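PDB 6TWL: N-acetyl-L-2,4-diaminobutyric acid deacetylase from Ruegeria pomeroyi, which probably removes the acetyl group from N-acetyl-L-2,4-diaminobutyric acid during ectoine breakdown, as a zinc-dependent hydrolase of the succinylglutamate desuccinylase/aspartoacylase family. Local coordinates for residues P49-T54 with A137-D142; E78-R83 with A235-G240. One frame throughout, in Å; residues are numbered along the deposited sequence.

Contact 1. Residues P49-T54 with A137-D142; sequences PTALLT and ADLAVD
L52 and V141, with D138 at the loop end, carry much of this pairing of two parallel neighbours, strands 50-54 and 139-142, in the mixed sheet of the zinc-hydrolase domain. L52 bonds through both backbone polar atoms: its N gives a nearly straight hydrogen bond of 2.7 Å to L139 O, and its O accepts from V141 N. Its CB also rests on A137 CB, 3.9 Å away, while helix 194-201 covers the same face through Y194. On the other face V141 lies alongside L53, CG2 against L53 CD2 at 3.7 Å. Where strand 139-142 begins, D138 grips T50 with both its backbone N and its carboxylate: D138 N bonds T50 O, which also accepts from L139 N, and D138 OD2 accepts from T50 N at 3.0 Å through its anti lone pair. With D138 CG anti to the carbonyl carbon (chi1 -58°), the torsion brings the carboxylate back alongside P49, whose CB is 3.4 Å from D138 OD2. At the C-terminal end D142 lies next to H144, a zinc ligand in another structure of this protein. There T54 OG1 donates to D142 OD1 over 2.8 Å, from above the carboxylate plane.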
ATOM      1  N   PRO A  49      -2.744  21.813   1.816  1.00 63.35           N
ATOM      2  CA  PRO A  49      -1.695  20.848   1.463  1.00 65.90           C
ATOM      3  C   PRO A  49      -2.123  19.941   0.319  1.00 70.99           C
ATOM      4  O   PRO A  49      -3.259  19.965  -0.157  1.00 67.74           O
ATOM      5  CB  PRO A  49      -1.476  20.053   2.753  1.00 68.35           C
ATOM      6  CG  PRO A  49      -2.696  20.277   3.573  1.00 70.50           C
ATOM      7  CD  PRO A  49      -3.308  21.578   3.156  1.00 62.77           C
ATOM      8  N   THR A  50      -1.173  19.115  -0.113  1.00 69.60           N
ATOM      9  CA  THR A  50      -1.348  18.230  -1.257  1.00 69.61           C
ATOM     10  C   THR A  50      -1.150  16.786  -0.822  1.00 68.75           C
ATOM     11  O   THR A  50      -0.154  16.462  -0.166  1.00 64.36           O
ATOM     12  CB  THR A  50      -0.365  18.585  -2.377  1.00 74.40           C
ATOM     13  OG1 THR A  50      -0.828  19.749  -3.070  1.00 81.35           O
ATOM     14  CG2 THR A  50      -0.235  17.433  -3.363  1.00 66.70           C
ATOM     15  N   ALA A  51      -2.097  15.924  -1.181  1.00 68.34           N
ATOM     16  CA  ALA A  51      -1.991  14.497  -0.916  1.00 64.96           C
ATOM     17  C   ALA A  51      -1.706  13.759  -2.218  1.00 64.52           C
ATOM     18  O   ALA A  51      -2.383  13.982  -3.227  1.00 64.17           O
ATOM     19  CB  ALA A  51      -3.270  13.963  -0.269  1.00 70.70           C
ATOM     20  N   LEU A  52      -0.693  12.897  -2.191  1.00 65.43           N
ATOM     21  CA  LEU A  52      -0.341  12.038  -3.316  1.00 65.51           C
ATOM     22  C   LEU A  52      -0.787  10.619  -2.977  1.00 63.24           C
ATOM     23  O   LEU A  52      -0.200   9.968  -2.105  1.00 58.82           O
ATOM     24  CB  LEU A  52       1.160  12.109  -3.591  1.00 63.05           C
ATOM     25  CG  LEU A  52       1.758  11.273  -4.724  1.00 63.22           C
ATOM     26  CD1 LEU A  52       1.001  11.481  -6.023  1.00 55.63           C
ATOM     27  CD2 LEU A  52       3.217  11.632  -4.904  1.00 54.39           C
ATOM     28  N   LEU A  53      -1.828  10.140  -3.657  1.00 60.49           N
ATOM     29  CA  LEU A  53      -2.467   8.868  -3.338  1.00 63.74           C
ATOM     30  C   LEU A  53      -2.273   7.906  -4.503  1.00 63.76           C
ATOM     31  O   LEU A  53      -2.756   8.165  -5.611  1.00 58.16           O
ATOM     32  CB  LEU A  53      -3.955   9.077  -3.040  1.00 70.03           C
ATOM     33  CG  LEU A  53      -4.290  10.385  -2.310  1.00 72.21           C
ATOM     34  CD1 LEU A  53      -5.759  10.748  -2.458  1.00 72.16           C
ATOM     35  CD2 LEU A  53      -3.904  10.288  -0.843  1.00 75.94           C
ATOM     36  N   THR A  54      -1.575   6.795  -4.257  1.00 60.80           N
ATOM     37  CA  THR A  54      -1.301   5.798  -5.285  1.00 65.02           C
ATOM     38  C   THR A  54      -1.893   4.463  -4.845  1.00 67.65           C
ATOM     39  O   THR A  54      -1.791   4.078  -3.674  1.00 65.37           O
ATOM     40  CB  THR A  54       0.214   5.667  -5.572  1.00 71.48           C
ATOM     41  OG1 THR A  54       0.931   5.395  -4.360  1.00 87.62           O
ATOM     42  CG2 THR A  54       0.746   6.968  -6.142  1.00 60.20           C
ATOM     43  N   ALA A 137       4.367  17.162  -2.580  1.00 75.42           N
ATOM     44  CA  ALA A 137       3.386  16.416  -1.805  1.00 73.83           C
ATOM     45  C   ALA A 137       3.669  16.589  -0.321  1.00 70.92           C
ATOM     46  O   ALA A 137       4.819  16.481   0.115  1.00 64.81           O
ATOM     47  CB  ALA A 137       3.401  14.932  -2.178  1.00 65.97           C
ATOM     48  N   ASP A 138       2.617  16.865   0.448  1.00 66.71           N
ATOM     49  CA  ASP A 138       2.720  16.966   1.896  1.00 65.73           C
ATOM     50  C   ASP A 138       2.310  15.683   2.600  1.00 69.76           C
ATOM     51  O   ASP A 138       2.702  15.468   3.754  1.00 71.31           O
ATOM     52  CB  ASP A 138       1.856  18.127   2.399  1.00 71.25           C
ATOM     53  CG  ASP A 138       2.241  19.451   1.764  1.00 71.46           C
ATOM     54  OD1 ASP A 138       3.387  19.898   1.973  1.00 77.03           O
ATOM     55  OD2 ASP A 138       1.410  20.032   1.034  1.00 74.92           O
ATOM     56  N   LEU A 139       1.548  14.832   1.923  1.00 55.83           N
ATOM     57  CA  LEU A 139       1.081  13.567   2.464  1.00 62.33           C
ATOM     58  C   LEU A 139       1.041  12.546   1.339  1.00 57.42           C
ATOM     59  O   LEU A 139       0.555  12.845   0.244  1.00 65.18           O
ATOM     60  CB  LEU A 139      -0.307  13.718   3.087  1.00 61.92           C
ATOM     61  CG  LEU A 139      -1.065  12.427   3.370  1.00 77.33           C
ATOM     62  CD1 LEU A 139      -0.505  11.707   4.588  1.00 75.55           C
ATOM     63  CD2 LEU A 139      -2.524  12.764   3.538  1.00 81.91           C
ATOM     64  N   ALA A 140       1.564  11.354   1.604  1.00 63.66           N
ATOM     65  CA  ALA A 140       1.506  10.244   0.665  1.00 66.38           C
ATOM     66  C   ALA A 140       0.789   9.076   1.324  1.00 65.50           C
ATOM     67  O   ALA A 140       1.137   8.682   2.441  1.00 63.76           O
ATOM     68  CB  ALA A 140       2.909   9.824   0.217  1.00 68.79           C
ATOM     69  N   VAL A 141      -0.212   8.530   0.641  1.00 60.38           N
ATOM     70  CA  VAL A 141      -0.907   7.326   1.086  1.00 63.36           C
ATOM     71  C   VAL A 141      -0.671   6.253   0.039  1.00 62.79           C
ATOM     72  O   VAL A 141      -1.107   6.410  -1.107  1.00 63.01           O
ATOM     73  CB  VAL A 141      -2.412   7.567   1.277  1.00 68.07           C
ATOM     74  CG1 VAL A 141      -3.083   6.306   1.790  1.00 66.40           C
ATOM     75  CG2 VAL A 141      -2.654   8.729   2.227  1.00 71.03           C
ATOM     76  N   ASP A 142       0.009   5.166   0.418  1.00 62.67           N
ATOM     77  CA  ASP A 142       0.340   4.094  -0.520  1.00 64.90           C
ATOM     78  C   ASP A 142      -0.402   2.832  -0.108  1.00 59.94           C
ATOM     79  O   ASP A 142      -0.063   2.204   0.901  1.00 61.73           O
ATOM     80  CB  ASP A 142       1.846   3.840  -0.591  1.00 68.18           C
ATOM     81  CG  ASP A 142       2.241   3.051  -1.833  1.00 72.98           C
ATOM     82  OD1 ASP A 142       1.492   3.103  -2.832  1.00 71.70           O
ATOM     83  OD2 ASP A 142       3.297   2.388  -1.825  1.00 73.05           O
TER

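Contact 2. Residues E78-R83 with A235-G240; sequences EDVTGR and AGILKG
A single backbone bridge between V80 and L238, flanked by polar side-chain bonds, joins the turn ahead of strand 82-87 to the Schellman-capped C-terminal end of helix 218-234, at the periphery of the catalytic fold and away from the zinc site. G236 leaves the helix with positive phi, and the chain then runs past T81. T81 N gives a hydrogen bond of 2.7 Å to I237 O, nearly straight at the hydrogen (168°) and in the carbonyl plane. One residue back, T81 OG1 donates to G236 O over 2.8 Å from a position tilted out of that carbonyl's plane; with OG1 set between the backbone N and the carbonyl carbon (chi1 52°), T81 can offer both its N-H and its hydroxyl to consecutive carbonyls. Next to these bonds, apolar side chains meet. V80 and I237 lie side by side, V80 CG1 against I237 CG2 at 3.7 Å, and V80's other methyl, CG2, meets L238 CD2 at 3.9 Å. V80 also touches I43 of strand 36-45 and I237 touches A51 of strand 50-54, while L238 packs back on L232 and I233 of helix 218-234, so the apolar layer extends from helix to sheet. L238 CD2 further sits 3.2 Å from D79 O, a close approach of a methyl to a carbonyl. The same carbonyl accepts a weak, long bond from K239 N. At the outer end K239 bends at chi3 (141°) and brings its ammonium group across D79. D79 OD1 is already bonded to S76 OG, while the other oxygen, OD2, forms a salt bridge with K239 NZ at 3.0 Å through its anti lone pair.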
ATOM      1  N   GLU A  78     -15.525  21.804  -4.292  1.00 78.19           N
ATOM      2  CA  GLU A  78     -15.994  22.457  -3.074  1.00 82.99           C
ATOM      3  C   GLU A  78     -15.646  21.666  -1.818  1.00 83.05           C
ATOM      4  O   GLU A  78     -15.595  22.242  -0.726  1.00 80.26           O
ATOM      5  CB  GLU A  78     -17.513  22.675  -3.155  1.00 94.52           C
ATOM      6  CG  GLU A  78     -18.109  23.477  -2.001  1.00104.49           C
ATOM      7  CD  GLU A  78     -19.591  23.762  -2.185  1.00114.13           C
ATOM      8  OE1 GLU A  78     -20.211  23.150  -3.079  1.00116.18           O
ATOM      9  OE2 GLU A  78     -20.136  24.593  -1.428  1.00118.47           O
ATOM     10  N   ASP A  79     -15.400  20.358  -1.945  1.00 81.77           N
ATOM     11  CA  ASP A  79     -15.061  19.547  -0.784  1.00 78.74           C
ATOM     12  C   ASP A  79     -13.595  19.634  -0.383  1.00 72.52           C
ATOM     13  O   ASP A  79     -13.249  19.205   0.724  1.00 73.02           O
ATOM     14  CB  ASP A  79     -15.436  18.081  -1.015  1.00 79.70           C
ATOM     15  CG  ASP A  79     -16.803  17.916  -1.660  1.00 90.36           C
ATOM     16  OD1 ASP A  79     -16.925  17.133  -2.623  1.00 86.20           O
ATOM     17  OD2 ASP A  79     -17.758  18.588  -1.210  1.00 93.20           O
ATOM     18  N   VAL A  80     -12.732  20.175  -1.232  1.00 63.26           N
ATOM     19  CA  VAL A  80     -11.292  20.111  -1.026  1.00 67.66           C
ATOM     20  C   VAL A  80     -10.771  21.490  -0.646  1.00 70.90           C
ATOM     21  O   VAL A  80     -11.219  22.509  -1.186  1.00 75.85           O
ATOM     22  CB  VAL A  80     -10.590  19.564  -2.283  1.00 70.61           C
ATOM     23  CG1 VAL A  80      -9.080  19.545  -2.105  1.00 68.36           C
ATOM     24  CG2 VAL A  80     -11.108  18.167  -2.588  1.00 72.79           C
ATOM     25  N   THR A  81      -9.841  21.515   0.304  1.00 67.90           N
ATOM     26  CA  THR A  81      -9.073  22.709   0.650  1.00 72.87           C
ATOM     27  C   THR A  81      -7.610  22.295   0.561  1.00 68.62           C
ATOM     28  O   THR A  81      -7.044  21.763   1.522  1.00 63.96           O
ATOM     29  CB  THR A  81      -9.431  23.235   2.037  1.00 71.14           C
ATOM     30  OG1 THR A  81      -9.342  22.169   2.992  1.00 64.51           O
ATOM     31  CG2 THR A  81     -10.843  23.798   2.040  1.00 70.83           C
ATOM     32  N   GLY A  82      -7.005  22.532  -0.598  1.00 67.96           N
ATOM     33  CA  GLY A  82      -5.708  21.968  -0.907  1.00 66.89           C
ATOM     34  C   GLY A  82      -5.716  21.277  -2.251  1.00 66.94           C
ATOM     35  O   GLY A  82      -6.261  21.816  -3.219  1.00 65.63           O
ATOM     36  N   ARG A  83      -5.134  20.083  -2.333  1.00 61.51           N
ATOM     37  CA  ARG A  83      -5.062  19.400  -3.615  1.00 68.45           C
ATOM     38  C   ARG A  83      -4.902  17.902  -3.397  1.00 70.08           C
ATOM     39  O   ARG A  83      -4.140  17.471  -2.529  1.00 67.35           O
ATOM     40  CB  ARG A  83      -3.903  19.940  -4.461  1.00 60.61           C
ATOM     41  CG  ARG A  83      -3.659  19.147  -5.729  1.00 59.68           C
ATOM     42  CD  ARG A  83      -2.589  19.778  -6.595  1.00 62.25           C
ATOM     43  NE  ARG A  83      -1.314  19.901  -5.901  1.00 68.72           N
ATOM     44  CZ  ARG A  83      -0.187  20.294  -6.485  1.00 77.45           C
ATOM     45  NH1 ARG A  83      -0.181  20.594  -7.776  1.00 77.88           N
ATOM     46  NH2 ARG A  83       0.932  20.384  -5.780  1.00 72.50           N
ATOM     47  N   ALA A 235      -5.486  15.705   7.579  1.00 81.10           N
ATOM     48  CA  ALA A 235      -4.548  16.537   6.835  1.00 72.68           C
ATOM     49  C   ALA A 235      -5.110  17.909   6.491  1.00 80.65           C
ATOM     50  O   ALA A 235      -4.370  18.739   5.952  1.00 81.61           O
ATOM     51  CB  ALA A 235      -4.116  15.825   5.553  1.00 57.11           C
ATOM     52  N   GLY A 236      -6.382  18.173   6.786  1.00 81.37           N
ATOM     53  CA  GLY A 236      -6.965  19.459   6.464  1.00 77.07           C
ATOM     54  C   GLY A 236      -7.253  19.675   4.998  1.00 72.49           C
ATOM     55  O   GLY A 236      -7.416  20.820   4.571  1.00 66.75           O
ATOM     56  N   ILE A 237      -7.323  18.605   4.213  1.00 60.53           N
ATOM     57  CA  ILE A 237      -7.635  18.695   2.794  1.00 65.82           C
ATOM     58  C   ILE A 237      -9.123  18.497   2.536  1.00 75.21           C
ATOM     59  O   ILE A 237      -9.706  19.177   1.690  1.00 72.20           O
ATOM     60  CB  ILE A 237      -6.791  17.675   2.000  1.00 65.36           C
ATOM     61  CG1 ILE A 237      -5.301  17.970   2.169  1.00 63.21           C
ATOM     62  CG2 ILE A 237      -7.162  17.693   0.529  1.00 66.20           C
ATOM     63  CD1 ILE A 237      -4.408  17.024   1.409  1.00 59.04           C
ATOM     64  N   LEU A 238      -9.750  17.584   3.268  1.00 78.45           N
ATOM     65  CA  LEU A 238     -11.163  17.284   3.116  1.00 78.58           C
ATOM     66  C   LEU A 238     -11.947  17.811   4.310  1.00 77.97           C
ATOM     67  O   LEU A 238     -11.432  17.894   5.429  1.00 80.57           O
ATOM     68  CB  LEU A 238     -11.393  15.777   2.970  1.00 79.33           C
ATOM     69  CG  LEU A 238     -11.432  15.223   1.545  1.00 77.14           C
ATOM     70  CD1 LEU A 238     -12.153  13.885   1.509  1.00 67.05           C
ATOM     71  CD2 LEU A 238     -12.090  16.211   0.595  1.00 79.69           C
ATOM     72  N   LYS A 239     -13.203  18.172   4.059  1.00 78.24           N
ATOM     73  CA  LYS A 239     -14.088  18.652   5.107  1.00 84.27           C
ATOM     74  C   LYS A 239     -14.863  17.482   5.701  1.00 86.19           C
ATOM     75  O   LYS A 239     -15.254  16.553   4.986  1.00 83.35           O
ATOM     76  CB  LYS A 239     -15.065  19.701   4.564  1.00 89.65           C
ATOM     77  CG  LYS A 239     -16.082  19.154   3.565  1.00 94.57           C
ATOM     78  CD  LYS A 239     -17.011  20.231   3.016  1.00 94.63           C
ATOM     79  CE  LYS A 239     -17.255  19.971   1.551  1.00 89.76           C
ATOM     80  NZ  LYS A 239     -18.431  20.572   0.871  1.00 95.22           N
ATOM     81  N   GLY A 240     -15.062  17.515   7.008  1.00 89.00           N
ATOM     82  CA  GLY A 240     -15.972  16.585   7.640  1.00 93.72           C
ATOM     83  C   GLY A 240     -15.486  16.145   9.007  1.00 92.87           C
ATOM     84  O   GLY A 240     -14.495  16.644   9.534  1.00 94.16           O
TER

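How the contacts relate
From the N terminus the chain meets 49-54 first and 78-83 next, then returns to 137-142 to close contact 1 and reaches 235-240 to close contact 2; the two loops therefore cross. Contact 1 joins neighbouring strands within the sheet, whereas contact 2 ties the lead-in to strand 82-87 to the loop after helix 218-234. Their centres lie 13 Å apart, and strand 82-87, which pairs with strand 50-54, links them directly. P49 O and R83 N are 2.9 Å apart, a probable backbone hydrogen bond, and T50 OG1 probably bonds R83 NE. P49 also packs on the residue that follows helix 218-234, its CG 3.3 Å from A235 O.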